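Local coordinates for putative capsular polysaccharide biosynthesis protein (PDB 6EWJ) that probably transfers amino groups to a sugar precursor of teichoic acid, as a pyridoxal phosphate-dependent aminotransferase of the DegT/DnrJ/EryC1 family, at residues A[118-122]-A[146-150]; A[106-111]-A[369-373]; A[125-130]-A[157-161]. One frame throughout, in Å; residues are numbered along the deposited sequence.

The three contacts lie at and around the large mixed sheet of the aminotransferase fold. Contact 1 pairs two neighbouring helices; its centre is about 14 Å from that of contact 2 and about 15 Å from that of contact 3. Contacts 1 and 2 meet where Val107 CG1 packs 3.6 Å from Leu121 N. Contacts 1 and 3 meet through Val150 CG1 and Ile125 CD1, 3.5 Å apart. Contacts 2 and 3 do not touch, their nearest atoms about 7 Å apart, but both reach the same sheet. Contacts 1 and 3 lie away from the cofactor-binding residues. In contact 2, the side chain of Ala373 is about 9 Å from that of Tyr351, which binds pyridoxal phosphate, absent here.

Contact 1 of 3, residues A[118-122]-A[146-150]; sequences YDLLE and RLFQV
Arg146 reaches across to two acids, Asp119 and Glu122, and forms a salt-bridge network between two nearly parallel helices of the aminotransferase fold. Both bonds leave the same nitrogen. Arg146 NH2 lies 3.0 Å from Asp119 OD1 and, in a nearly straight bond (172°), 3.3 Å from Glu122 OE2. Both acceptors lie close to the guanidinium plane, yet each carboxylate is met from above its own plane. The Arg146 side chain leaves with CG anti to the backbone N (chi1 -177°) and bends at chi2, which brings the guanidinium face against Tyr118 CB. Tyr118 CB sits over the centre of that face, 3.7 Å from Arg146 CZ. Tyr118 OH is hydrogen-bonded to Glu115.

Below the charges the contact is apolar. The aliphatic CG of Glu122 rests against both methyls of Val150, so this acid serves both layers. Leu147 also packs on Ile173 of strand 172-177, which joins the helix pair to the sheet. The axes of the two short segments approach to 10.5 Å, at an angle of 21°. Leu147 CD2 touches both Tyr118 and Leu121, 3.5 Å from Tyr118 CE1 and a tight 3.5 Å from Leu121 CD2.

Contact 2 of 3, residues A[106-111]-A[369-373]; sequences MVDIQA and NYPKA
The Tyr370 ring lies beside the end of strand 103-107, with Met106 O and Asp108 N at its edge, near its plane. Asn369 CB lies over one face, offset toward the rim. Met106 SD approaches obliquely, 5.2 Å from the ring centroid, in a Met-aromatic contact. Water 1 lies in the ring plane at the edge and is hydrogen-bonded to both Tyr370 OH and Met106 N, so it ties the phenol to the strand.

The second flat group is the carboxylate of Asp108, which meets the N-terminal end of helix 371-378. Tyr370 holds the N-cap position, but Asp108 comes from a distant part of the chain to accept the first backbone N-H groups. Asp108 OD1 takes the N-H of Ala373 at 2.8 Å, and Asp108 OD2 takes that of Lys372 at 3.0 Å. Both oxygens use their syn lone pairs, so the carboxylate holds two successive N-H groups side by side. CG anti to the backbone N (chi1 -155°) aims the carboxylate at the helix. The helix end would probably stabilise its negative charge. Ile109 N adds a weak hydrogen bond to Asp108 OD1.

Further along, water 2 lies within bonding distance of Gln110 O and Lys372 O. The aliphatic part of Lys372 runs beside the backbone of Ile109 to Ala111, and Lys372 CD reaches 4.0 Å from Ala111 CA. Ile109 CG1 packs 3.5 Å from Ala373 N.

Contact 3 of 3, residues A[125-130]-A[157-161]; sequences ITEKTK and FFTAS
Lys130 bends toward the loop 157-161 and brings its ammonium near the Phe158 ring. CG lies anti to the carbonyl carbon (chi1 -60°), and the chain bends at chi2. Beyond that it runs extended and crosses Phe158 at about a right angle. Lys130 NZ is 4.7 Å from the ring centroid, 26° off the normal, in an off-centre cation-pi contact. Lys130 CD packs 3.8 Å from Phe158 CE1. The ring edge faces Thr129 O. The first bond of the Phe158 side chain leads away, but chi1 of -167° places CG opposite the backbone N and brings the ring back.

Water 3 joins the two segments. It accepts from Lys130 NZ and Thr159 N and donates to Glu127 O and Thr129 O. Lys130 NZ also has a weak hydrogen bond to Gln165.

The Phe157 ring lies beside the backbone of Thr126 and Glu127, with Thr126 C 3.7 Å from Phe157 CD2. Glu127 CA makes a CA-H...O contact of 3.2 Å with Phe157 O, a buried carbonyl without another polar partner. Thr126 OG1, also hydrogen-bonded to Glu82, accepts from Lys128 N in an ST turn. Thr129 OG1 accepts from Thr126 N. Thr126 to Thr129 form a type I beta turn leading into central-sheet strand 129-132 of the aminotransferase fold.

Contact 1 of 3, residues A[118-122]-A[146-150]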
loop_
_atom_site.group_PDB
_atom_site.type_symbol
_atom_site.label_atom_id
_atom_site.label_comp_id
_atom_site.label_asym_id
_atom_site.label_seq_id
_atom_site.Cartn_x
_atom_site.Cartn_y
_atom_site.Cartn_z
ATOM N N TYR A 118 30.776 -6.387 -12.899
ATOM C CA TYR A 118 30.053 -6.085 -14.144
ATOM C C TYR A 118 30.390 -7.037 -15.258
ATOM O O TYR A 118 29.682 -7.062 -16.252
ATOM C CB TYR A 118 30.247 -4.592 -14.554
ATOM C CG TYR A 118 29.611 -3.681 -13.552
ATOM C CD1 TYR A 118 28.225 -3.639 -13.425
ATOM C CD2 TYR A 118 30.359 -2.934 -12.661
ATOM C CE1 TYR A 118 27.600 -2.834 -12.506
ATOM C CE2 TYR A 118 29.729 -2.130 -11.705
ATOM C CZ TYR A 118 28.318 -2.106 -11.626
ATOM O OH TYR A 118 27.620 -1.332 -10.688
ATOM N N ASP A 119 31.496 -7.774 -15.097
ATOM C CA ASP A 119 31.844 -8.849 -16.008
ATOM C C ASP A 119 30.881 -9.988 -15.762
ATOM O O ASP A 119 30.326 -10.537 -16.717
ATOM C CB ASP A 119 33.277 -9.343 -15.787
ATOM C CG ASP A 119 34.319 -8.267 -16.084
ATOM O OD1 ASP A 119 34.152 -7.525 -17.085
ATOM O OD2 ASP A 119 35.335 -8.201 -15.352
ATOM N N LEU A 120 30.700 -10.334 -14.488
ATOM C CA LEU A 120 29.739 -11.379 -14.134
ATOM C C LEU A 120 28.306 -10.953 -14.495
ATOM O O LEU A 120 27.504 -11.785 -14.876
ATOM C CB LEU A 120 29.848 -11.741 -12.660
ATOM C CG LEU A 120 31.124 -12.464 -12.179
ATOM C CD1 LEU A 120 31.043 -12.673 -10.679
ATOM C CD2 LEU A 120 31.348 -13.801 -12.880
ATOM N N LEU A 121 28.013 -9.652 -14.402
ATOM C CA LEU A 121 26.717 -9.110 -14.888
ATOM C C LEU A 121 26.494 -9.368 -16.371
ATOM O O LEU A 121 25.453 -9.902 -16.771
ATOM C CB LEU A 121 26.644 -7.618 -14.633
ATOM C CG LEU A 121 25.432 -6.841 -15.188
ATOM C CD1 LEU A 121 24.181 -7.449 -14.657
ATOM C CD2 LEU A 121 25.458 -5.395 -14.831
ATOM N N GLU A 122 27.511 -9.038 -17.189
ATOM C CA GLU A 122 27.490 -9.389 -18.621
ATOM C C GLU A 122 27.183 -10.875 -18.851
ATOM O O GLU A 122 26.326 -11.224 -19.676
ATOM C CB GLU A 122 28.832 -9.052 -19.318
ATOM C CG GLU A 122 28.992 -7.594 -19.648
ATOM C CD GLU A 122 30.319 -7.274 -20.296
ATOM O OE1 GLU A 122 31.015 -8.190 -20.764
ATOM O OE2 GLU A 122 30.676 -6.088 -20.363
ATOM N N ARG A 146 29.512 2.161 -16.942
ATOM C CA ARG A 146 29.732 0.743 -17.217
ATOM C C ARG A 146 28.409 -0.016 -17.407
ATOM O O ARG A 146 28.239 -0.761 -18.368
ATOM C CB ARG A 146 30.529 0.099 -16.100
ATOM C CG ARG A 146 30.862 -1.365 -16.334
ATOM C CD ARG A 146 31.694 -1.587 -17.608
ATOM N NE ARG A 146 31.764 -3.009 -17.948
ATOM C CZ ARG A 146 32.555 -3.908 -17.370
ATOM N NH1 ARG A 146 33.378 -3.576 -16.385
ATOM N NH2 ARG A 146 32.498 -5.175 -17.780
ATOM N N LEU A 147 27.462 0.211 -16.518
ATOM C CA LEU A 147 26.117 -0.428 -16.667
ATOM C C LEU A 147 25.475 -0.177 -18.038
ATOM O O LEU A 147 25.040 -1.111 -18.687
ATOM C CB LEU A 147 25.181 0.046 -15.562
ATOM C CG LEU A 147 25.422 -0.634 -14.230
ATOM C CD1 LEU A 147 24.890 0.173 -13.037
ATOM C CD2 LEU A 147 24.737 -2.019 -14.295
ATOM N N PHE A 148 25.457 1.090 -18.488
ATOM C CA PHE A 148 24.883 1.410 -19.819
ATOM C C PHE A 148 25.685 0.794 -20.987
ATOM O O PHE A 148 25.105 0.417 -22.001
ATOM C CB PHE A 148 24.679 2.929 -20.010
ATOM C CG PHE A 148 23.411 3.447 -19.362
ATOM C CD1 PHE A 148 22.168 3.146 -19.913
ATOM C CD2 PHE A 148 23.451 4.209 -18.197
ATOM C CE1 PHE A 148 20.988 3.583 -19.307
ATOM C CE2 PHE A 148 22.279 4.690 -17.619
ATOM C CZ PHE A 148 21.039 4.349 -18.158
ATOM N N GLN A 149 26.996 0.674 -20.811
ATOM C CA GLN A 149 27.878 -0.025 -21.797
ATOM C C GLN A 149 27.513 -1.509 -21.904
ATOM O O GLN A 149 27.405 -2.039 -22.999
ATOM C CB GLN A 149 29.352 0.121 -21.393
ATOM C CG GLN A 149 29.902 1.533 -21.558
ATOM C CD GLN A 149 31.297 1.749 -20.929
ATOM O OE1 GLN A 149 31.845 0.878 -20.263
ATOM N NE2 GLN A 149 31.856 2.940 -21.127
ATOM N N VAL A 150 27.245 -2.148 -20.754
ATOM C CA VAL A 150 26.822 -3.570 -20.721
ATOM C C VAL A 150 25.521 -3.812 -21.485
ATOM O O VAL A 150 25.474 -4.684 -22.356
ATOM C CB VAL A 150 26.663 -4.107 -19.291
ATOM C CG1 VAL A 150 25.977 -5.463 -19.295
ATOM C CG2 VAL A 150 28.011 -4.188 -18.588
#

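Contact 2 of 3, residues A[106-111]-A[369-373]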
loop_
_atom_site.group_PDB
_atom_site.type_symbol
_atom_site.label_atom_id
_atom_site.label_comp_id
_atom_site.label_asym_id
_atom_site.label_seq_id
_atom_site.Cartn_x
_atom_site.Cartn_y
_atom_site.Cartn_z
ATOM N N MET A 106 20.663 -13.401 -9.651
ATOM C CA MET A 106 21.565 -12.699 -8.753
ATOM C C MET A 106 22.962 -12.700 -9.340
ATOM O O MET A 106 23.353 -13.673 -10.018
ATOM C CB MET A 106 21.561 -13.371 -7.372
ATOM C CG MET A 106 20.202 -13.332 -6.693
ATOM S SD MET A 106 20.297 -13.923 -4.989
ATOM C CE MET A 106 18.537 -14.133 -4.736
ATOM N N VAL A 107 23.683 -11.615 -9.081
ATOM C CA VAL A 107 25.058 -11.454 -9.570
ATOM C C VAL A 107 25.950 -11.099 -8.384
ATOM O O VAL A 107 25.579 -10.269 -7.564
ATOM C CB VAL A 107 25.150 -10.374 -10.652
ATOM C CG1 VAL A 107 26.582 -10.189 -11.115
ATOM C CG2 VAL A 107 24.282 -10.746 -11.843
ATOM N N ASP A 108 27.131 -11.731 -8.324
ATOM C CA ASP A 108 28.059 -11.502 -7.235
ATOM C C ASP A 108 28.657 -10.111 -7.339
ATOM O O ASP A 108 28.598 -9.471 -8.410
ATOM C CB ASP A 108 29.195 -12.561 -7.194
ATOM C CG ASP A 108 29.794 -12.725 -5.814
ATOM O OD1 ASP A 108 29.275 -12.124 -4.830
ATOM O OD2 ASP A 108 30.764 -13.492 -5.681
ATOM N N ILE A 109 29.236 -9.651 -6.248
ATOM C CA ILE A 109 29.728 -8.316 -6.167
ATOM C C ILE A 109 31.248 -8.323 -6.309
ATOM O O ILE A 109 31.851 -9.375 -6.530
ATOM C CB ILE A 109 29.235 -7.622 -4.877
ATOM C CG1 ILE A 109 29.798 -8.286 -3.621
ATOM C CG2 ILE A 109 27.702 -7.614 -4.859
ATOM C CD1 ILE A 109 29.741 -7.416 -2.386
ATOM N N GLN A 110 31.852 -7.142 -6.258
ATOM C CA GLN A 110 33.289 -6.992 -6.433
ATOM C C GLN A 110 34.012 -7.215 -5.096
ATOM O O GLN A 110 33.378 -7.340 -4.051
ATOM C CB GLN A 110 33.614 -5.610 -7.017
ATOM C CG GLN A 110 32.909 -5.314 -8.347
ATOM C CD GLN A 110 33.163 -3.895 -8.868
ATOM O OE1 GLN A 110 34.218 -3.308 -8.619
ATOM N NE2 GLN A 110 32.221 -3.363 -9.656
ATOM N N ALA A 111 35.355 -7.232 -5.130
ATOM C CA ALA A 111 36.126 -7.494 -3.902
ATOM C C ALA A 111 36.149 -6.286 -2.938
ATOM O O ALA A 111 36.298 -6.462 -1.724
ATOM C CB ALA A 111 37.536 -7.928 -4.259
ATOM N N ASN A 369 27.752 -19.726 -4.484
ATOM C CA ASN A 369 27.884 -19.058 -5.807
ATOM C C ASN A 369 28.274 -17.596 -5.768
ATOM O O ASN A 369 28.564 -17.009 -6.816
ATOM C CB ASN A 369 26.596 -19.207 -6.643
ATOM C CG ASN A 369 26.357 -20.621 -7.151
ATOM O OD1 ASN A 369 25.240 -21.153 -7.025
ATOM N ND2 ASN A 369 27.370 -21.234 -7.701
ATOM N N TYR A 370 28.242 -16.978 -4.584
ATOM C CA TYR A 370 28.446 -15.540 -4.447
ATOM C C TYR A 370 29.397 -15.244 -3.312
ATOM O O TYR A 370 29.035 -14.556 -2.360
ATOM C CB TYR A 370 27.071 -14.809 -4.264
ATOM C CG TYR A 370 25.993 -15.340 -5.148
ATOM C CD1 TYR A 370 25.823 -14.875 -6.451
ATOM C CD2 TYR A 370 25.101 -16.303 -4.683
ATOM C CE1 TYR A 370 24.857 -15.404 -7.292
ATOM C CE2 TYR A 370 24.084 -16.794 -5.504
ATOM C CZ TYR A 370 23.981 -16.352 -6.810
ATOM O OH TYR A 370 23.012 -16.897 -7.651
ATOM N N PRO A 371 30.654 -15.758 -3.409
ATOM C CA PRO A 371 31.615 -15.600 -2.323
ATOM C C PRO A 371 31.992 -14.160 -1.979
ATOM O O PRO A 371 32.354 -13.889 -0.844
ATOM C CB PRO A 371 32.847 -16.357 -2.835
ATOM C CG PRO A 371 32.677 -16.445 -4.323
ATOM C CD PRO A 371 31.216 -16.545 -4.526
ATOM N N LYS A 372 31.962 -13.261 -2.958
ATOM C CA LYS A 372 32.334 -11.856 -2.717
ATOM C C LYS A 372 31.264 -11.201 -1.862
ATOM O O LYS A 372 31.555 -10.422 -0.921
ATOM C CB LYS A 372 32.542 -11.112 -4.032
ATOM C CG LYS A 372 33.620 -11.757 -4.912
ATOM C CD LYS A 372 35.014 -11.272 -4.614
ATOM C CE LYS A 372 36.041 -11.881 -5.598
ATOM N NZ LYS A 372 35.848 -13.311 -6.083
ATOM N N ALA A 373 30.008 -11.520 -2.181
ATOM C CA ALA A 373 28.879 -11.053 -1.383
ATOM C C ALA A 373 29.023 -11.493 0.043
ATOM O O ALA A 373 28.850 -10.693 0.974
ATOM C CB ALA A 373 27.536 -11.543 -1.971
HETATM O O HOH W 1 21.648 -16.196 -9.789
HETATM O O HOH W 2 33.616 -8.389 -1.428
#

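Contact 3 of 3, residues A[125-130]-A[157-161]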
loop_
_atom_site.group_PDB
_atom_site.type_symbol
_atom_site.label_atom_id
_atom_site.label_comp_id
_atom_site.label_asym_id
_atom_site.label_seq_id
_atom_site.Cartn_x
_atom_site.Cartn_y
_atom_site.Cartn_z
ATOM N N ILE A 125 23.499 -12.091 -18.326
ATOM C CA ILE A 125 22.496 -11.639 -19.309
ATOM C C ILE A 125 22.115 -12.746 -20.304
ATOM O O ILE A 125 22.965 -13.417 -20.866
ATOM C CB ILE A 125 22.958 -10.330 -20.035
ATOM C CG1 ILE A 125 22.830 -9.157 -19.074
ATOM C CG2 ILE A 125 22.158 -10.051 -21.300
ATOM C CD1 ILE A 125 23.507 -7.877 -19.516
ATOM N N THR A 126 20.799 -12.896 -20.522
ATOM C CA THR A 126 20.250 -13.850 -21.494
ATOM C C THR A 126 19.174 -13.168 -22.346
ATOM O O THR A 126 18.897 -11.970 -22.191
ATOM C CB THR A 126 19.608 -15.087 -20.807
ATOM O OG1 THR A 126 18.364 -14.716 -20.191
ATOM C CG2 THR A 126 20.550 -15.707 -19.764
ATOM N N GLU A 127 18.585 -13.953 -23.249
ATOM C CA GLU A 127 17.476 -13.500 -24.081
ATOM C C GLU A 127 16.225 -13.167 -23.269
ATOM O O GLU A 127 15.379 -12.410 -23.729
ATOM C CB GLU A 127 17.162 -14.531 -25.153
ATOM C CG GLU A 127 18.361 -14.815 -26.040
ATOM C CD GLU A 127 18.087 -14.925 -27.535
ATOM O OE1 GLU A 127 17.036 -14.430 -28.019
ATOM O OE2 GLU A 127 18.964 -15.486 -28.244
ATOM N N LYS A 128 16.128 -13.685 -22.055
ATOM C CA LYS A 128 15.016 -13.350 -21.157
ATOM C C LYS A 128 15.210 -12.068 -20.276
ATOM O O LYS A 128 14.258 -11.619 -19.635
ATOM C CB LYS A 128 14.730 -14.548 -20.233
ATOM C CG LYS A 128 14.553 -15.911 -20.922
ATOM C CD LYS A 128 14.107 -16.962 -19.919
ATOM C CE LYS A 128 13.316 -18.080 -20.574
ATOM N NZ LYS A 128 13.198 -19.260 -19.666
ATOM N N THR A 129 16.434 -11.532 -20.199
ATOM C CA THR A 129 16.722 -10.430 -19.298
ATOM C C THR A 129 15.985 -9.193 -19.787
ATOM O O THR A 129 16.147 -8.789 -20.950
ATOM C CB THR A 129 18.227 -10.103 -19.185
ATOM O OG1 THR A 129 18.983 -11.299 -19.014
ATOM C CG2 THR A 129 18.478 -9.189 -17.969
ATOM N N LYS A 130 15.144 -8.634 -18.907
ATOM C CA LYS A 130 14.428 -7.380 -19.162
ATOM C C LYS A 130 14.912 -6.178 -18.369
ATOM O O LYS A 130 14.808 -5.028 -18.850
ATOM C CB LYS A 130 12.927 -7.532 -18.880
ATOM C CG LYS A 130 12.196 -8.577 -19.698
ATOM C CD LYS A 130 12.423 -8.449 -21.195
ATOM C CE LYS A 130 11.505 -9.392 -21.954
ATOM N NZ LYS A 130 11.680 -9.211 -23.395
ATOM N N PHE A 157 20.807 -9.648 -27.593
ATOM C CA PHE A 157 20.087 -10.636 -26.774
ATOM C C PHE A 157 18.628 -10.215 -26.503
ATOM O O PHE A 157 17.805 -11.054 -26.166
ATOM C CB PHE A 157 20.791 -10.870 -25.426
ATOM C CG PHE A 157 21.979 -11.796 -25.491
ATOM C CD1 PHE A 157 23.099 -11.481 -26.257
ATOM C CD2 PHE A 157 21.996 -12.986 -24.751
ATOM C CE1 PHE A 157 24.193 -12.346 -26.307
ATOM C CE2 PHE A 157 23.089 -13.837 -24.779
ATOM C CZ PHE A 157 24.186 -13.519 -25.558
ATOM N N PHE A 158 18.311 -8.929 -26.627
ATOM C CA PHE A 158 17.008 -8.420 -26.202
ATOM C C PHE A 158 15.918 -8.664 -27.232
ATOM O O PHE A 158 16.128 -8.467 -28.417
ATOM C CB PHE A 158 17.094 -6.922 -25.916
ATOM C CG PHE A 158 15.914 -6.388 -25.188
ATOM C CD1 PHE A 158 15.796 -6.577 -23.810
ATOM C CD2 PHE A 158 14.909 -5.695 -25.861
ATOM C CE1 PHE A 158 14.706 -6.083 -23.122
ATOM C CE2 PHE A 158 13.819 -5.197 -25.166
ATOM C CZ PHE A 158 13.719 -5.390 -23.802
ATOM N N THR A 159 14.741 -9.057 -26.754
ATOM C CA THR A 159 13.556 -9.194 -27.592
ATOM C C THR A 159 12.416 -8.572 -26.811
ATOM O O THR A 159 11.943 -9.155 -25.842
ATOM C CB THR A 159 13.243 -10.657 -27.947
ATOM O OG1 THR A 159 14.220 -11.139 -28.880
ATOM C CG2 THR A 159 11.846 -10.801 -28.584
ATOM N N ALA A 160 11.991 -7.392 -27.242
ATOM C CA ALA A 160 10.890 -6.692 -26.607
ATOM C C ALA A 160 9.604 -7.555 -26.597
ATOM O O ALA A 160 9.332 -8.257 -27.560
ATOM C CB ALA A 160 10.652 -5.367 -27.315
ATOM N N SER A 161 8.834 -7.511 -25.503
ATOM C CA SER A 161 7.495 -8.142 -25.462
ATOM C C SER A 161 6.475 -7.308 -24.680
ATOM O O SER A 161 5.605 -7.846 -24.026
ATOM C CB SER A 161 7.592 -9.560 -24.892
ATOM O OG SER A 161 8.038 -9.543 -23.555
HETATM O O HOH W 3 14.739 -9.695 -23.762
#